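PDB 4U3S: cellulosomal scaffoldin adaptor protein B from Acetivibrio cellulolyticus, which probably binds a dockerin module through this type II cohesin domain, its third, and so helps to assemble the cellulosome. Local coordinates for residues E72-I77 and L98-A103; R93-L98 and S106-G111; V134-P137 and T143-F146; Q47-N50 and V55-T58. All coordinates share one frame; numbering follows the deposited sequence.

Contact 1: residues E72-I77 and L98-A103; sequences EDYGPI and LDVYRA
Tyr-74 and Tyr-101 form the main aromatic contact. Their planes lie 30° apart, but the rings are slid past each other, with centroids 5.0 Å apart, so overlap is small. The nearest approach is at one corner, where Tyr-74 CE2 comes 3.4 Å from Tyr-101 CD1.

One face of the Tyr-74 ring is covered by backbone. Tyr-101 CA sits over the ring centre, 3.8 Å from the centroid of the Tyr-74 ring, and makes a CH-pi contact. Tyr-101 CG is anti to its own N (chi1 -178°), which carries the Tyr-101 ring onward past the CE2 corner.

The helix at 98-104 follows strand 88-95 and crowns the jelly-roll sandwich, a feature of type II cohesins. Here the short 3-10 turn at 72-74 packs against its first turn.

Apolar contact comes from Val-100. Its CG1 lies at the edge of the Tyr-74 ring, 3.8 Å from Tyr-74 CD1. Apart from this, Val-100 CG1 also packs against the backbone carbonyl of Asp-73, 3.9 Å from Asp-73 O.

No hydrogen bond joins the two segments. The hydroxyl of Tyr-101 is held by Phe-32 O and Glu-108 N. The Tyr-95 ring meets both tyrosines edge-to-face.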
loop_
_atom_site.group_PDB
_atom_site.type_symbol
_atom_site.label_atom_id
_atom_site.label_comp_id
_atom_site.label_asym_id
_atom_site.label_seq_id
_atom_site.Cartn_x
_atom_site.Cartn_y
_atom_site.Cartn_z
ATOM N N GLU A 72 -8.717 -8.558 18.699
ATOM C CA GLU A 72 -7.623 -9.397 18.236
ATOM C C GLU A 72 -8.101 -10.675 17.516
ATOM O O GLU A 72 -7.376 -11.226 16.685
ATOM C CB GLU A 72 -6.706 -9.757 19.405
ATOM C CG GLU A 72 -5.956 -8.538 19.973
ATOM C CD GLU A 72 -4.855 -7.990 19.084
ATOM O OE1 GLU A 72 -4.490 -8.642 18.094
ATOM O OE2 GLU A 72 -4.283 -6.919 19.443
ATOM N N ASP A 73 -9.291 -11.161 17.844
ATOM C CA ASP A 73 -9.845 -12.362 17.144
ATOM C C ASP A 73 -10.049 -12.159 15.643
ATOM O O ASP A 73 -10.193 -13.142 14.920
ATOM C CB ASP A 73 -11.183 -12.791 17.766
ATOM C CG ASP A 73 -11.023 -13.556 19.081
ATOM O OD1 ASP A 73 -9.896 -13.977 19.436
ATOM O OD2 ASP A 73 -12.065 -13.764 19.749
ATOM N N TYR A 74 -10.094 -10.913 15.176
ATOM C CA TYR A 74 -10.262 -10.660 13.715
ATOM C C TYR A 74 -8.914 -10.314 13.044
ATOM O O TYR A 74 -8.839 -9.913 11.871
ATOM C CB TYR A 74 -11.288 -9.555 13.466
ATOM C CG TYR A 74 -12.547 -9.661 14.286
ATOM C CD1 TYR A 74 -13.092 -10.905 14.653
ATOM C CD2 TYR A 74 -13.204 -8.519 14.711
ATOM C CE1 TYR A 74 -14.238 -10.975 15.419
ATOM C CE2 TYR A 74 -14.371 -8.584 15.453
ATOM C CZ TYR A 74 -14.899 -9.806 15.800
ATOM O OH TYR A 74 -16.029 -9.880 16.560
ATOM N N GLY A 75 -7.839 -10.422 13.801
ATOM C CA GLY A 75 -6.501 -10.278 13.203
ATOM C C GLY A 75 -6.164 -8.906 12.616
ATOM O O GLY A 75 -5.814 -8.780 11.425
ATOM N N PRO A 76 -6.231 -7.858 13.447
ATOM C CA PRO A 76 -5.868 -6.524 12.980
ATOM C C PRO A 76 -4.405 -6.405 12.562
ATOM O O PRO A 76 -3.527 -7.034 13.163
ATOM C CB PRO A 76 -6.121 -5.646 14.191
ATOM C CG PRO A 76 -5.963 -6.540 15.343
ATOM C CD PRO A 76 -6.435 -7.896 14.905
ATOM N N ILE A 77 -4.174 -5.615 11.526
ATOM C CA ILE A 77 -2.858 -5.295 11.002
ATOM C C ILE A 77 -2.792 -3.803 10.771
ATOM O O ILE A 77 -3.827 -3.135 10.628
ATOM C CB ILE A 77 -2.559 -6.055 9.687
ATOM C CG1 ILE A 77 -3.635 -5.788 8.625
ATOM C CG2 ILE A 77 -2.410 -7.518 10.026
ATOM C CD1 ILE A 77 -3.282 -6.273 7.234
ATOM N N LEU A 98 -11.923 -11.630 7.958
ATOM C CA LEU A 98 -13.193 -10.959 7.652
ATOM C C LEU A 98 -14.392 -11.835 7.932
ATOM O O LEU A 98 -15.396 -11.357 8.465
ATOM C CB LEU A 98 -13.220 -10.447 6.204
ATOM C CG LEU A 98 -12.128 -9.447 5.787
ATOM C CD1 LEU A 98 -12.268 -9.087 4.325
ATOM C CD2 LEU A 98 -12.125 -8.199 6.647
ATOM N N ASP A 99 -14.297 -13.114 7.589
ATOM C CA ASP A 99 -15.386 -14.043 7.886
ATOM C C ASP A 99 -15.723 -14.169 9.361
ATOM O O ASP A 99 -16.903 -14.235 9.736
ATOM C CB ASP A 99 -15.141 -15.424 7.273
ATOM C CG ASP A 99 -13.788 -16.010 7.629
ATOM O OD1 ASP A 99 -12.925 -15.299 8.195
ATOM O OD2 ASP A 99 -13.603 -17.218 7.323
ATOM N N VAL A 100 -14.691 -14.161 10.201
ATOM C CA VAL A 100 -14.858 -14.251 11.638
ATOM C C VAL A 100 -15.538 -13.011 12.174
ATOM O O VAL A 100 -16.447 -13.090 13.009
ATOM C CB VAL A 100 -13.498 -14.431 12.357
ATOM C CG1 VAL A 100 -13.702 -14.527 13.860
ATOM C CG2 VAL A 100 -12.828 -15.714 11.896
ATOM N N TYR A 101 -15.098 -11.867 11.671
ATOM C CA TYR A 101 -15.725 -10.588 11.988
ATOM C C TYR A 101 -17.206 -10.620 11.601
ATOM O O TYR A 101 -18.104 -10.289 12.409
ATOM C CB TYR A 101 -14.934 -9.474 11.288
ATOM C CG TYR A 101 -15.394 -8.039 11.512
ATOM C CD1 TYR A 101 -16.086 -7.653 12.677
ATOM C CD2 TYR A 101 -15.065 -7.059 10.595
ATOM C CE1 TYR A 101 -16.444 -6.324 12.879
ATOM C CE2 TYR A 101 -15.440 -5.738 10.775
ATOM C CZ TYR A 101 -16.129 -5.375 11.912
ATOM O OH TYR A 101 -16.520 -4.074 12.074
ATOM N N ARG A 102 -17.512 -11.044 10.380
ATOM C CA ARG A 102 -18.930 -11.082 9.957
ATOM C C ARG A 102 -19.783 -12.011 10.799
ATOM O O ARG A 102 -20.944 -11.708 11.081
ATOM C CB ARG A 102 -19.061 -11.479 8.485
ATOM C CG ARG A 102 -18.585 -10.411 7.533
ATOM C CD ARG A 102 -19.027 -10.676 6.104
ATOM N NE ARG A 102 -18.669 -12.008 5.615
ATOM C CZ ARG A 102 -17.490 -12.359 5.092
ATOM N NH1 ARG A 102 -16.499 -11.491 4.966
ATOM N NH2 ARG A 102 -17.303 -13.610 4.690
ATOM N N ALA A 103 -19.207 -13.136 11.213
ATOM C CA ALA A 103 -19.928 -14.102 12.036
ATOM C C ALA A 103 -20.297 -13.529 13.422
ATOM O O ALA A 103 -21.257 -13.985 14.020
ATOM C CB ALA A 103 -19.122 -15.377 12.193
#

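Contact 2: residues R93-L98 and S106-G111; sequences RSYTAL and SPEETG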
loop_
_atom_site.group_PDB
_atom_site.type_symbol
_atom_site.label_atom_id
_atom_site.label_comp_id
_atom_site.label_asym_id
_atom_site.label_seq_id
_atom_site.Cartn_x
_atom_site.Cartn_y
_atom_site.Cartn_z
ATOM N N ARG A 93 -5.056 0.699 8.993
ATOM C CA ARG A 93 -5.304 -0.427 9.898
ATOM C C ARG A 93 -6.547 -1.155 9.425
ATOM O O ARG A 93 -7.480 -0.517 8.907
ATOM C CB ARG A 93 -5.482 0.067 11.326
ATOM C CG ARG A 93 -5.539 -1.006 12.387
ATOM C CD ARG A 93 -5.536 -0.384 13.792
ATOM N NE ARG A 93 -5.694 -1.450 14.780
ATOM C CZ ARG A 93 -4.707 -2.031 15.454
ATOM N NH1 ARG A 93 -3.456 -1.635 15.310
ATOM N NH2 ARG A 93 -4.970 -3.035 16.275
ATOM N N SER A 94 -6.569 -2.482 9.589
ATOM C CA SER A 94 -7.662 -3.278 9.055
ATOM C C SER A 94 -7.683 -4.648 9.696
ATOM O O SER A 94 -6.706 -5.083 10.269
ATOM C CB SER A 94 -7.517 -3.434 7.534
ATOM O OG SER A 94 -6.272 -4.098 7.200
ATOM N N TYR A 95 -8.819 -5.315 9.609
ATOM C CA TYR A 95 -8.900 -6.707 10.047
ATOM C C TYR A 95 -8.589 -7.606 8.874
ATOM O O TYR A 95 -8.916 -7.278 7.731
ATOM C CB TYR A 95 -10.309 -6.995 10.552
ATOM C CG TYR A 95 -10.679 -6.383 11.889
ATOM C CD1 TYR A 95 -9.798 -6.428 12.990
ATOM C CD2 TYR A 95 -11.913 -5.777 12.089
ATOM C CE1 TYR A 95 -10.166 -5.907 14.212
ATOM C CE2 TYR A 95 -12.261 -5.269 13.338
ATOM C CZ TYR A 95 -11.387 -5.351 14.390
ATOM O OH TYR A 95 -11.737 -4.843 15.630
ATOM N N THR A 96 -8.015 -8.757 9.165
ATOM C CA THR A 96 -7.689 -9.787 8.162
ATOM C C THR A 96 -8.746 -10.908 8.116
ATOM O O THR A 96 -9.098 -11.371 7.007
ATOM C CB THR A 96 -6.299 -10.378 8.404
ATOM O OG1 THR A 96 -6.176 -10.798 9.785
ATOM C CG2 THR A 96 -5.241 -9.344 8.057
ATOM N N ALA A 97 -9.237 -11.346 9.276
ATOM C CA ALA A 97 -10.177 -12.476 9.353
ATOM C C ALA A 97 -11.604 -11.996 9.195
ATOM O O ALA A 97 -12.405 -11.963 10.150
ATOM C CB ALA A 97 -10.006 -13.269 10.644
ATOM N N LEU A 98 -11.923 -11.630 7.958
ATOM C CA LEU A 98 -13.193 -10.959 7.652
ATOM C C LEU A 98 -14.392 -11.835 7.932
ATOM O O LEU A 98 -15.396 -11.357 8.465
ATOM C CB LEU A 98 -13.220 -10.447 6.204
ATOM C CG LEU A 98 -12.128 -9.447 5.787
ATOM C CD1 LEU A 98 -12.268 -9.087 4.325
ATOM C CD2 LEU A 98 -12.125 -8.199 6.647
ATOM N N SER A 106 -21.530 -8.144 14.937
ATOM C CA SER A 106 -21.289 -7.016 15.793
ATOM C C SER A 106 -20.363 -6.063 15.054
ATOM O O SER A 106 -19.145 -6.019 15.311
ATOM C CB SER A 106 -20.665 -7.496 17.094
ATOM O OG SER A 106 -20.705 -6.454 18.057
ATOM N N PRO A 107 -20.912 -5.329 14.089
ATOM C CA PRO A 107 -20.091 -4.432 13.295
ATOM C C PRO A 107 -19.643 -3.213 14.059
ATOM O O PRO A 107 -20.373 -2.753 14.951
ATOM C CB PRO A 107 -21.011 -4.022 12.152
ATOM C CG PRO A 107 -22.377 -4.152 12.701
ATOM C CD PRO A 107 -22.327 -5.284 13.684
ATOM N N GLU A 108 -18.423 -2.749 13.736
ATOM C CA GLU A 108 -17.846 -1.522 14.276
ATOM C C GLU A 108 -18.119 -0.409 13.284
ATOM O O GLU A 108 -17.703 -0.515 12.150
ATOM C CB GLU A 108 -16.332 -1.696 14.451
ATOM C CG GLU A 108 -15.986 -2.840 15.371
ATOM C CD GLU A 108 -14.469 -3.004 15.562
ATOM O OE1 GLU A 108 -13.704 -2.148 15.076
ATOM O OE2 GLU A 108 -14.029 -4.023 16.136
ATOM N N GLU A 109 -18.871 0.616 13.659
ATOM C CA GLU A 109 -19.254 1.611 12.666
ATOM C C GLU A 109 -18.966 3.051 13.030
ATOM O O GLU A 109 -18.975 3.921 12.147
ATOM C CB GLU A 109 -20.751 1.456 12.345
ATOM C CG GLU A 109 -21.071 0.067 11.828
ATOM C CD GLU A 109 -22.529 -0.150 11.456
ATOM O OE1 GLU A 109 -23.438 0.408 12.130
ATOM O OE2 GLU A 109 -22.750 -0.909 10.494
ATOM N N THR A 110 -18.750 3.318 14.307
ATOM C CA THR A 110 -18.595 4.658 14.791
ATOM C C THR A 110 -17.558 4.619 15.892
ATOM O O THR A 110 -17.645 3.791 16.813
ATOM C CB THR A 110 -19.935 5.211 15.372
ATOM O OG1 THR A 110 -20.908 5.324 14.331
ATOM C CG2 THR A 110 -19.728 6.568 16.037
ATOM N N GLY A 111 -16.590 5.521 15.817
ATOM C CA GLY A 111 -15.563 5.657 16.839
ATOM C C GLY A 111 -14.230 6.097 16.286
ATOM O O GLY A 111 -14.060 6.306 15.085
#
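Tyr-95 OH donates to Glu-108 OE2, and this one bond carries the contact. At 2.5 Å between Tyr-95 OH and Glu-108 OE2 it is very short, so its exact length should be read with caution. The carboxylate meets the hydroxyl end of the ring at the edge, with Glu-108 CD in the ring plane. The two flat groups stand nearly perpendicular, their planes 78° apart. Glu-108 OE2 also lies 3.4 Å from Tyr-95 CZ. The chain of Glu-108 is extended beyond CG (chi2 -179°), which lets the carboxylate span much of the gap.

The tight part ends there. Glu-108 OE1 is 3.4 Å from Tyr-95 OH and makes its hydrogen bond to Leu-69 N instead. The backbones stay far apart: even the nearest CA atoms, those of Tyr-95 and Glu-108, are 11.2 Å from each other. The burial is uneven too. Tyr-95 is buried, while Glu-108 stays partly exposed.

Further bonds hold the pair in place. Tyr-95 OH is also bonded to Asn-71 N. Both oxygens of Glu-108 have a donor partner, Tyr-95 OH on OE2 and Leu-69 N on OE1.

The bond ties the end of strand 88-95 to the loop that leads from helix 98-104 into strand 111-120. It joins the two ends of the helical insertion that crowns the jelly-roll sandwich in type II cohesins.

Contact 3: residues V134-P137 and T143-F146; sequences VTMP and TTLF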
loop_
_atom_site.group_PDB
_atom_site.type_symbol
_atom_site.label_atom_id
_atom_site.label_comp_id
_atom_site.label_asym_id
_atom_site.label_seq_id
_atom_site.Cartn_x
_atom_site.Cartn_y
_atom_site.Cartn_z
ATOM N N VAL A 134 -1.514 9.687 -5.012
ATOM C CA VAL A 134 -1.490 8.786 -6.177
ATOM C C VAL A 134 -1.419 7.309 -5.772
ATOM O O VAL A 134 -1.731 6.417 -6.573
ATOM C CB VAL A 134 -0.314 9.115 -7.123
ATOM C CG1 VAL A 134 -0.479 10.517 -7.688
ATOM C CG2 VAL A 134 1.026 8.948 -6.424
ATOM N N THR A 135 -1.004 7.051 -4.535
ATOM C CA THR A 135 -0.990 5.692 -3.988
ATOM C C THR A 135 -2.392 5.181 -3.663
ATOM O O THR A 135 -2.577 4.018 -3.330
ATOM C CB THR A 135 -0.179 5.579 -2.694
ATOM O OG1 THR A 135 -0.795 6.379 -1.664
ATOM C CG2 THR A 135 1.280 5.991 -2.894
ATOM N N MET A 136 -3.387 6.071 -3.739
ATOM C CA MET A 136 -4.777 5.747 -3.426
ATOM C C MET A 136 -5.618 6.483 -4.481
ATOM O O MET A 136 -6.341 7.420 -4.191
ATOM C CB MET A 136 -5.127 6.232 -2.006
ATOM C CG MET A 136 -4.394 5.540 -0.879
ATOM S SD MET A 136 -4.296 6.625 0.554
ATOM C CE MET A 136 -6.019 6.802 1.004
ATOM N N PRO A 137 -5.510 6.049 -5.744
ATOM C CA PRO A 137 -6.039 6.843 -6.830
ATOM C C PRO A 137 -7.552 7.056 -6.757
ATOM O O PRO A 137 -8.049 8.034 -7.309
ATOM C CB PRO A 137 -5.634 6.050 -8.081
ATOM C CG PRO A 137 -5.236 4.708 -7.621
ATOM C CD PRO A 137 -4.746 4.888 -6.221
ATOM N N THR A 143 -8.810 9.514 1.517
ATOM C CA THR A 143 -9.368 8.521 2.413
ATOM C C THR A 143 -9.920 7.335 1.643
ATOM O O THR A 143 -10.585 7.496 0.594
ATOM C CB THR A 143 -10.490 9.078 3.340
ATOM O OG1 THR A 143 -11.695 9.332 2.605
ATOM C CG2 THR A 143 -10.038 10.338 4.042
ATOM N N THR A 144 -9.664 6.139 2.176
ATOM C CA THR A 144 -10.321 4.937 1.696
ATOM C C THR A 144 -10.795 4.126 2.882
ATOM O O THR A 144 -10.014 3.842 3.800
ATOM C CB THR A 144 -9.387 4.065 0.816
ATOM O OG1 THR A 144 -8.192 3.754 1.538
ATOM C CG2 THR A 144 -9.014 4.771 -0.462
ATOM N N LEU A 145 -12.084 3.836 2.913
ATOM C CA LEU A 145 -12.690 3.039 3.974
ATOM C C LEU A 145 -13.222 1.752 3.378
ATOM O O LEU A 145 -13.605 1.720 2.199
ATOM C CB LEU A 145 -13.824 3.812 4.653
ATOM C CG LEU A 145 -13.433 5.219 5.100
ATOM C CD1 LEU A 145 -14.663 5.937 5.640
ATOM C CD2 LEU A 145 -12.299 5.183 6.124
ATOM N N PHE A 146 -13.256 0.690 4.195
ATOM C CA PHE A 146 -13.580 -0.653 3.722
ATOM C C PHE A 146 -14.594 -1.324 4.636
ATOM O O PHE A 146 -14.661 -1.012 5.813
ATOM C CB PHE A 146 -12.300 -1.501 3.668
ATOM C CG PHE A 146 -11.295 -0.980 2.665
ATOM C CD1 PHE A 146 -10.438 0.043 3.009
ATOM C CD2 PHE A 146 -11.243 -1.475 1.391
ATOM C CE1 PHE A 146 -9.545 0.559 2.080
ATOM C CE2 PHE A 146 -10.325 -0.973 0.462
ATOM C CZ PHE A 146 -9.488 0.042 0.810
#
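Met-136 reaches Thr-144 with its terminal methyl alone. Met-136 CE lies 3.8 Å from Thr-144 OG1 and 3.9 Å from Thr-144 CG2, so it meets both branches of the threonine. It also sits against the backbone, 3.9 Å from Thr-143 N and 3.9 Å from Thr-144 N. This is van der Waals contact; no hydrogen bond crosses between the segments. The backbones are well separated, with the CA atoms of Met-136 and Thr-144 7.6 Å apart. The side chain of the methionine fills that distance.

The shape of each side chain sets up the meeting. Met-136 bends at its last torsion (chi3 64°), which swings CE toward the strand. In Thr-144, CG2 is anti to the carbonyl carbon and OG1 lies between the backbone N and the carbonyl carbon (chi1 55°). Both branches can therefore face the methyl.

The next shell is strand 32-40, where Gln-36 touches Met-136, pairs with the backbone of Thr-144 and takes a weak hydrogen bond from Thr-144 OG1. Thr-143 OG1 is held by Ile-140 O and the hydroxyl of Tyr-157. Beside the methionine, Thr-135 makes hydrogen bonds through OG1 and O to a polar side chain of the other protein chain.

The contact lays the loop after strand 129-130 against the antiparallel sheet of strands 143-147, 32-40, 88-95 and 76-80. This is the 8-3-6-5 face of the cohesin jelly roll, the face that typically receives the dockerin.

Contact 4: residues Q47-N50 and V55-T58; sequences QAVN and VAYT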
loop_
_atom_site.group_PDB
_atom_site.type_symbol
_atom_site.label_atom_id
_atom_site.label_comp_id
_atom_site.label_asym_id
_atom_site.label_seq_id
_atom_site.Cartn_x
_atom_site.Cartn_y
_atom_site.Cartn_z
ATOM N N GLN A 47 6.007 18.670 13.852
ATOM C CA GLN A 47 6.744 17.416 13.773
ATOM C C GLN A 47 5.811 16.294 14.184
ATOM O O GLN A 47 5.273 16.303 15.306
ATOM C CB GLN A 47 7.929 17.460 14.736
ATOM C CG GLN A 47 8.722 16.186 14.803
ATOM C CD GLN A 47 9.806 16.260 15.852
ATOM O OE1 GLN A 47 9.612 16.842 16.925
ATOM N NE2 GLN A 47 10.972 15.730 15.530
ATOM N N ALA A 48 5.638 15.314 13.298
ATOM C CA ALA A 48 4.842 14.152 13.623
ATOM C C ALA A 48 5.542 13.311 14.697
ATOM O O ALA A 48 6.736 13.027 14.569
ATOM C CB ALA A 48 4.610 13.314 12.370
ATOM N N VAL A 49 4.798 12.932 15.745
ATOM C CA VAL A 49 5.314 12.147 16.876
ATOM C C VAL A 49 4.251 11.178 17.361
ATOM O O VAL A 49 3.059 11.332 17.046
ATOM C CB VAL A 49 5.733 13.009 18.088
ATOM C CG1 VAL A 49 6.754 14.056 17.685
ATOM C CG2 VAL A 49 4.519 13.681 18.736
ATOM N N ASN A 50 4.675 10.165 18.101
ATOM C CA ASN A 50 3.717 9.277 18.739
ATOM C C ASN A 50 3.001 10.092 19.805
ATOM O O ASN A 50 3.658 10.716 20.623
ATOM C CB ASN A 50 4.432 8.062 19.340
ATOM C CG ASN A 50 3.492 7.141 20.063
ATOM O OD1 ASN A 50 2.910 7.505 21.057
ATOM N ND2 ASN A 50 3.360 5.922 19.571
ATOM N N VAL A 55 7.763 10.163 20.979
ATOM C CA VAL A 55 8.860 9.693 20.117
ATOM C C VAL A 55 8.555 10.121 18.672
ATOM O O VAL A 55 7.476 9.833 18.136
ATOM C CB VAL A 55 9.064 8.155 20.192
ATOM C CG1 VAL A 55 10.102 7.691 19.173
ATOM C CG2 VAL A 55 9.504 7.711 21.575
ATOM N N ALA A 56 9.498 10.840 18.065
ATOM C CA ALA A 56 9.293 11.351 16.707
ATOM C C ALA A 56 9.066 10.224 15.726
ATOM O O ALA A 56 9.710 9.183 15.805
ATOM C CB ALA A 56 10.480 12.180 16.256
ATOM N N TYR A 57 8.160 10.464 14.778
ATOM C CA TYR A 57 7.924 9.532 13.717
ATOM C C TYR A 57 9.103 9.476 12.773
ATOM O O TYR A 57 9.646 10.520 12.386
ATOM C CB TYR A 57 6.723 9.943 12.847
ATOM C CG TYR A 57 5.350 9.540 13.372
ATOM C CD1 TYR A 57 5.168 9.056 14.661
ATOM C CD2 TYR A 57 4.242 9.639 12.556
ATOM C CE1 TYR A 57 3.928 8.673 15.105
ATOM C CE2 TYR A 57 2.978 9.291 13.004
ATOM C CZ TYR A 57 2.827 8.820 14.280
ATOM O OH TYR A 57 1.576 8.463 14.723
ATOM N N THR A 58 9.430 8.264 12.371
ATOM C CA THR A 58 10.263 8.018 11.189
ATOM C C THR A 58 9.268 7.686 10.090
ATOM O O THR A 58 8.058 7.647 10.323
ATOM C CB THR A 58 11.212 6.818 11.368
ATOM O OG1 THR A 58 10.453 5.602 11.454
ATOM C CG2 THR A 58 12.073 6.975 12.598
HETATM O O HOH W 1 8.673 13.191 12.575
#
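Ala-48 O is gripped by two donors. Tyr-57 N reaches it at 2.9 Å in a nearly straight bond, with an angle of 170° at the hydrogen. A water donates to the same Ala-48 O at 2.8 Å. That water also donates to Tyr-57 O at 2.8 Å, so it stitches the two segments together beside the direct bond.

A second backbone bond lies further along, where Asn-50 N donates to Val-55 O at 2.8 Å. The two bonds flank Val-49 and Ala-56, which form a single bridge with the pattern of an antiparallel non-hydrogen-bonded pair. Their CA atoms are only 4.1 Å apart. Val-55 O also takes a CA-H contact from Val-49.

Tyr-57 lays its ring along the strand backbone. With CG beside the backbone N (chi1 -83°), the ring turns back along Ala-48 and Val-49. Val-49 N lies over one face, toward the rim, and Tyr-57 CE1 comes 3.4 Å from Val-49 C. On the Ala-48 side, the methyl CB is 3.7 Å from Tyr-57 CD2. The ring also meets that of His-82, with the planes at a low angle.

At the exposed side, the extended chain of Gln-47 brings NE2 against the methyl of Ala-56. Asn-50 OD1 is bonded to Lys-52 N and Thr-53 N, as in an Asx turn, and this shapes the connection between the segments.

The chemistry implies a loop held to the end of strand 46-49 mainly through backbone polar groups, with a buried aromatic ring shielding one side of the pairing.

Contacts 1 and 2 belong together: their centres are about 7 Å apart, they share Leu-98, and Gly-75 O probably bonds to Thr-96 OG1. Both lie at the crown helix: contact 1 packs on it through aromatic rings, and contact 2 bonds the chain on either side of it through a single polar bond; each is partly buried. Contact 3 involves only buried residues and is purely van der Waals. It reaches the same antiparallel sheet, yet its nearest atoms are about 6 Å from contact 2. Contact 4 closes earlier in the chain and lies across the chain's centre from contact 2. It is on the other sheet, mixes buried and exposed residues, and is the one built on backbone hydrogen bonds.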